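Local atomic coordinates of packaging protein UL32 (Human herpesvirus 8 type M, PDB entry 6XF9), a protein that probably helps bring newly made capsids to nuclear replication compartments, and forms a zinc-binding pentameric ring required for viral genome packaging. Residues C296-K310 / C373-F386. Residues are numbered along the deposited sequence; the frame is centred on the assembly and turned at random.
Sequences CLLCECLAAHPEAPK and CALNAKVVSEDVLF. With ZN (zinc ion), chain P.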
loop_
_atom_site.group_PDB
_atom_site.type_symbol
_atom_site.label_atom_id
_atom_site.label_comp_id
_atom_site.label_asym_id
_atom_site.label_seq_id
_atom_site.Cartn_x
_atom_site.Cartn_y
_atom_site.Cartn_z
ATOM N N CYS D 296 8.965 36.764 -12.017
ATOM C CA CYS D 296 10.274 37.061 -11.462
ATOM C C CYS D 296 10.931 38.190 -12.233
ATOM O O CYS D 296 11.034 38.132 -13.465
ATOM C CB CYS D 296 11.144 35.824 -11.502
ATOM S SG CYS D 296 12.838 36.164 -11.039
ATOM N N LEU D 297 11.356 39.235 -11.518
ATOM C CA LEU D 297 11.914 40.392 -12.217
ATOM C C LEU D 297 13.321 40.130 -12.703
ATOM O O LEU D 297 13.706 40.642 -13.755
ATOM C CB LEU D 297 11.940 41.618 -11.317
ATOM C CG LEU D 297 10.705 42.491 -11.358
ATOM C CD1 LEU D 297 10.779 43.465 -10.189
ATOM C CD2 LEU D 297 10.685 43.218 -12.677
ATOM N N LEU D 298 14.093 39.324 -11.967
ATOM C CA LEU D 298 15.452 39.025 -12.383
ATOM C C LEU D 298 15.486 38.146 -13.622
ATOM O O LEU D 298 16.482 38.149 -14.354
ATOM C CB LEU D 298 16.220 38.376 -11.234
ATOM C CG LEU D 298 16.161 39.172 -9.929
ATOM C CD1 LEU D 298 16.832 38.433 -8.804
ATOM C CD2 LEU D 298 16.853 40.486 -10.158
ATOM N N CYS D 299 14.450 37.343 -13.854
ATOM C CA CYS D 299 14.379 36.615 -15.116
ATOM C C CYS D 299 14.066 37.547 -16.273
ATOM O O CYS D 299 14.513 37.301 -17.396
ATOM C CB CYS D 299 13.335 35.496 -15.047
ATOM S SG CYS D 299 13.853 34.003 -14.129
ATOM N N GLU D 300 13.257 38.585 -16.043
ATOM C CA GLU D 300 13.081 39.602 -17.073
ATOM C C GLU D 300 14.426 40.228 -17.411
ATOM O O GLU D 300 14.782 40.361 -18.585
ATOM C CB GLU D 300 12.102 40.679 -16.597
ATOM C CG GLU D 300 10.767 40.138 -16.119
ATOM C CD GLU D 300 10.031 39.346 -17.164
ATOM O OE1 GLU D 300 10.091 39.742 -18.335
ATOM O OE2 GLU D 300 9.426 38.299 -16.826
ATOM N N CYS D 301 15.223 40.540 -16.389
ATOM C CA CYS D 301 16.522 41.152 -16.625
ATOM C C CYS D 301 17.419 40.252 -17.447
ATOM O O CYS D 301 18.240 40.741 -18.230
ATOM C CB CYS D 301 17.194 41.492 -15.301
ATOM S SG CYS D 301 16.325 42.822 -14.464
ATOM N N LEU D 302 17.336 38.941 -17.234
ATOM C CA LEU D 302 18.159 38.026 -18.017
ATOM C C LEU D 302 17.919 38.207 -19.506
ATOM O O LEU D 302 18.854 38.112 -20.304
ATOM C CB LEU D 302 17.900 36.579 -17.604
ATOM C CG LEU D 302 18.405 36.192 -16.210
ATOM C CD1 LEU D 302 18.189 34.721 -15.999
ATOM C CD2 LEU D 302 19.878 36.505 -16.052
ATOM N N ALA D 303 16.684 38.480 -19.900
ATOM C CA ALA D 303 16.356 38.655 -21.307
ATOM C C ALA D 303 16.337 40.109 -21.754
ATOM O O ALA D 303 16.386 40.375 -22.961
ATOM C CB ALA D 303 14.982 38.052 -21.606
ATOM N N ALA D 304 16.280 41.053 -20.824
ATOM C CA ALA D 304 16.052 42.443 -21.166
ATOM C C ALA D 304 17.309 43.298 -21.088
ATOM O O ALA D 304 17.293 44.430 -21.585
ATOM C CB ALA D 304 14.995 43.034 -20.228
ATOM N N HIS D 305 18.402 42.781 -20.528
ATOM C CA HIS D 305 19.542 43.619 -20.265
ATOM C C HIS D 305 20.853 42.874 -20.455
ATOM O O HIS D 305 20.997 41.736 -19.979
ATOM C CB HIS D 305 19.483 44.170 -18.847
ATOM C CG HIS D 305 20.420 45.310 -18.608
ATOM N ND1 HIS D 305 21.792 45.162 -18.602
ATOM C CD2 HIS D 305 20.180 46.617 -18.353
ATOM C CE1 HIS D 305 22.355 46.331 -18.355
ATOM N NE2 HIS D 305 21.400 47.228 -18.193
ATOM N N PRO D 306 21.849 43.527 -21.071
ATOM C CA PRO D 306 23.032 42.787 -21.545
ATOM C C PRO D 306 23.937 42.263 -20.456
ATOM O O PRO D 306 24.706 41.338 -20.727
ATOM C CB PRO D 306 23.768 43.819 -22.413
ATOM C CG PRO D 306 22.699 44.794 -22.833
ATOM C CD PRO D 306 21.786 44.886 -21.642
ATOM N N GLU D 307 23.960 42.858 -19.270
ATOM C CA GLU D 307 24.876 42.388 -18.236
ATOM C C GLU D 307 24.182 41.697 -17.069
ATOM O O GLU D 307 24.843 41.388 -16.073
ATOM C CB GLU D 307 25.762 43.539 -17.767
ATOM C CG GLU D 307 25.040 44.846 -17.770
ATOM C CD GLU D 307 25.948 46.056 -17.576
ATOM O OE1 GLU D 307 27.077 45.893 -17.063
ATOM O OE2 GLU D 307 25.519 47.175 -17.957
ATOM N N ALA D 308 22.877 41.395 -17.181
ATOM C CA ALA D 308 22.208 40.695 -16.084
ATOM C C ALA D 308 22.736 39.273 -15.923
ATOM O O ALA D 308 23.080 38.895 -14.786
ATOM C CB ALA D 308 20.687 40.717 -16.286
ATOM N N PRO D 309 22.867 38.452 -16.983
ATOM C CA PRO D 309 23.391 37.088 -16.782
ATOM C C PRO D 309 24.694 37.029 -16.011
ATOM O O PRO D 309 24.816 36.277 -15.030
ATOM C CB PRO D 309 23.542 36.581 -18.218
ATOM C CG PRO D 309 22.431 37.221 -18.938
ATOM C CD PRO D 309 22.327 38.612 -18.353
ATOM N N LYS D 310 25.685 37.805 -16.429
ATOM C CA LYS D 310 26.962 37.728 -15.749
ATOM C C LYS D 310 26.908 38.415 -14.391
ATOM O O LYS D 310 27.591 37.978 -13.455
ATOM C CB LYS D 310 28.041 38.352 -16.619
ATOM C CG LYS D 310 29.393 37.716 -16.435
ATOM C CD LYS D 310 30.525 38.675 -16.787
ATOM C CE LYS D 310 31.712 38.501 -15.828
ATOM N NZ LYS D 310 32.484 37.231 -16.071
ATOM N N CYS D 373 13.717 29.620 -12.696
ATOM C CA CYS D 373 14.788 30.611 -12.719
ATOM C C CYS D 373 16.122 29.967 -13.059
ATOM O O CYS D 373 16.972 30.583 -13.719
ATOM C CB CYS D 373 14.860 31.340 -11.378
ATOM S SG CYS D 373 13.320 32.246 -10.968
ATOM N N ALA D 374 16.361 28.758 -12.542
ATOM C CA ALA D 374 17.604 28.038 -12.815
ATOM C C ALA D 374 17.713 27.640 -14.281
ATOM O O ALA D 374 18.806 27.667 -14.861
ATOM C CB ALA D 374 17.691 26.803 -11.918
ATOM N N LEU D 375 16.614 27.173 -14.871
ATOM C CA LEU D 375 16.626 26.815 -16.286
ATOM C C LEU D 375 16.920 28.048 -17.129
ATOM O O LEU D 375 17.792 28.027 -18.006
ATOM C CB LEU D 375 15.280 26.203 -16.657
ATOM C CG LEU D 375 15.110 25.537 -18.012
ATOM C CD1 LEU D 375 15.952 24.303 -18.062
ATOM C CD2 LEU D 375 13.660 25.170 -18.226
ATOM N N ASN D 376 16.256 29.164 -16.800
ATOM C CA ASN D 376 16.423 30.427 -17.518
ATOM C C ASN D 376 17.866 30.920 -17.471
ATOM O O ASN D 376 18.401 31.374 -18.484
ATOM C CB ASN D 376 15.492 31.467 -16.917
ATOM C CG ASN D 376 14.113 31.388 -17.462
ATOM O OD1 ASN D 376 13.860 30.699 -18.444
ATOM N ND2 ASN D 376 13.198 32.118 -16.847
ATOM N N ALA D 377 18.514 30.857 -16.308
ATOM C CA ALA D 377 19.924 31.230 -16.262
ATOM C C ALA D 377 20.795 30.291 -17.098
ATOM O O ALA D 377 21.821 30.725 -17.635
ATOM C CB ALA D 377 20.420 31.270 -14.818
ATOM N N LYS D 378 20.428 29.002 -17.211
ATOM C CA LYS D 378 21.276 28.057 -17.939
ATOM C C LYS D 378 21.140 28.188 -19.440
ATOM O O LYS D 378 22.084 27.889 -20.165
ATOM C CB LYS D 378 20.956 26.608 -17.558
ATOM C CG LYS D 378 21.491 26.129 -16.222
ATOM C CD LYS D 378 23.002 26.062 -16.323
ATOM C CE LYS D 378 23.630 25.254 -15.206
ATOM N NZ LYS D 378 25.125 25.121 -15.396
ATOM N N VAL D 379 19.997 28.646 -19.918
ATOM C CA VAL D 379 19.705 28.660 -21.344
ATOM C C VAL D 379 20.183 29.941 -22.023
ATOM O O VAL D 379 20.524 29.916 -23.208
ATOM C CB VAL D 379 18.187 28.464 -21.515
ATOM C CG1 VAL D 379 17.782 28.585 -22.942
ATOM C CG2 VAL D 379 17.748 27.111 -20.963
ATOM N N VAL D 380 20.246 31.053 -21.284
ATOM C CA VAL D 380 20.463 32.377 -21.859
ATOM C C VAL D 380 21.905 32.570 -22.316
ATOM O O VAL D 380 22.858 32.115 -21.665
ATOM C CB VAL D 380 20.077 33.433 -20.811
ATOM C CG1 VAL D 380 21.014 33.327 -19.615
ATOM C CG2 VAL D 380 20.082 34.811 -21.410
ATOM N N SER D 381 22.073 33.279 -23.438
ATOM C CA SER D 381 23.369 33.783 -23.901
ATOM C C SER D 381 23.230 35.281 -24.150
ATOM O O SER D 381 22.571 35.686 -25.115
ATOM C CB SER D 381 23.829 33.076 -25.162
ATOM O OG SER D 381 24.902 33.792 -25.744
ATOM N N GLU D 382 23.789 36.101 -23.246
ATOM C CA GLU D 382 23.733 37.556 -23.401
ATOM C C GLU D 382 24.470 38.030 -24.644
ATOM O O GLU D 382 24.190 39.130 -25.136
ATOM C CB GLU D 382 24.299 38.265 -22.166
ATOM C CG GLU D 382 25.754 37.976 -21.819
ATOM C CD GLU D 382 25.970 36.628 -21.178
ATOM O OE1 GLU D 382 27.028 36.456 -20.522
ATOM O OE2 GLU D 382 25.084 35.743 -21.307
ATOM N N ASP D 383 25.436 37.246 -25.128
ATOM C CA ASP D 383 26.148 37.596 -26.348
ATOM C C ASP D 383 25.230 37.504 -27.563
ATOM O O ASP D 383 25.135 38.454 -28.340
ATOM C CB ASP D 383 27.354 36.684 -26.511
ATOM C CG ASP D 383 28.280 36.744 -25.316
ATOM O OD1 ASP D 383 28.522 37.858 -24.803
ATOM O OD2 ASP D 383 28.758 35.680 -24.873
ATOM N N VAL D 384 24.562 36.360 -27.760
ATOM C CA VAL D 384 23.616 36.231 -28.869
ATOM C C VAL D 384 22.589 37.341 -28.810
ATOM O O VAL D 384 22.274 37.987 -29.815
ATOM C CB VAL D 384 22.926 34.854 -28.854
ATOM C CG1 VAL D 384 21.874 34.807 -29.920
ATOM C CG2 VAL D 384 23.928 33.751 -29.078
ATOM N N LEU D 385 22.038 37.577 -27.628
ATOM C CA LEU D 385 20.877 38.443 -27.554
ATOM C C LEU D 385 21.252 39.899 -27.780
ATOM O O LEU D 385 20.465 40.659 -28.358
ATOM C CB LEU D 385 20.185 38.276 -26.207
ATOM C CG LEU D 385 19.467 36.954 -25.950
ATOM C CD1 LEU D 385 18.538 37.145 -24.739
ATOM C CD2 LEU D 385 18.703 36.449 -27.187
ATOM N N PHE D 386 22.426 40.322 -27.300
ATOM C CA PHE D 386 22.672 41.749 -27.148
ATOM C C PHE D 386 23.919 42.293 -27.819
ATOM O O PHE D 386 24.033 43.514 -27.929
ATOM C CB PHE D 386 22.687 42.134 -25.657
ATOM C CG PHE D 386 21.307 42.364 -25.115
ATOM C CD1 PHE D 386 20.578 43.474 -25.508
ATOM C CD2 PHE D 386 20.707 41.433 -24.297
ATOM C CE1 PHE D 386 19.292 43.674 -25.061
ATOM C CE2 PHE D 386 19.426 41.627 -23.835
ATOM C CZ PHE D 386 18.719 42.750 -24.217
HETATM ZN ZN ZN P . 13.954 34.283 -11.822
#
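A zinc site of three cysteines and one histidine, built on a CxxC pair, ties Cys296 and Cys299 to Cys373, and it illustrates how one metal can join residues from two helices far apart in sequence. Each of the three SG atoms lies 2.3 Å from the zinc ion, and His366, through ND1, completes the set. Helices 297-304 and 373-379 leave the site nearly parallel, at 13°, with axes 10.2 Å apart. Cys296 is also the N-cap of its helix: with SG anti to its own backbone N (chi1 172°), the sulfur binds the metal while accepting a hydrogen bond from Cys299 N. The Cys299 sulfur has a second-shell partner across the contact, Asn376, whose ND2 donates to SG at 3.4 Å. The bond is almost straight (175°), with the sulfur in the amide plane, and OD1 of the same amide accepts from His87 N, so both ends of the group are held and its rotation is fixed.

Further along, side chains pack against each other and against backbone carbonyls. Leu302 brings CD1 against the backbone of Ala377, with CD1 3.9 Å from Ala377 N, and Val380 sets CG2 against Leu302 O. Within the type I turn His305-Ala308, Pro306 lies over one face of the Phe386 ring in a CH-pi contact, CG standing 4.0 Å from the ring centroid. The ring edge meets Ala303 O, 3.4 Å from Phe386 CE2. Glu382, bent at chi2, runs past Pro309 in the opposite direction and lays OE2 3.6 Å from Pro309 CB.

With three thiolates on one zinc ion, negative charge probably gathers on the sulfurs; two N-H groups would temper it, that of Asn376 linking the two helices and that of Cys299 capping the first.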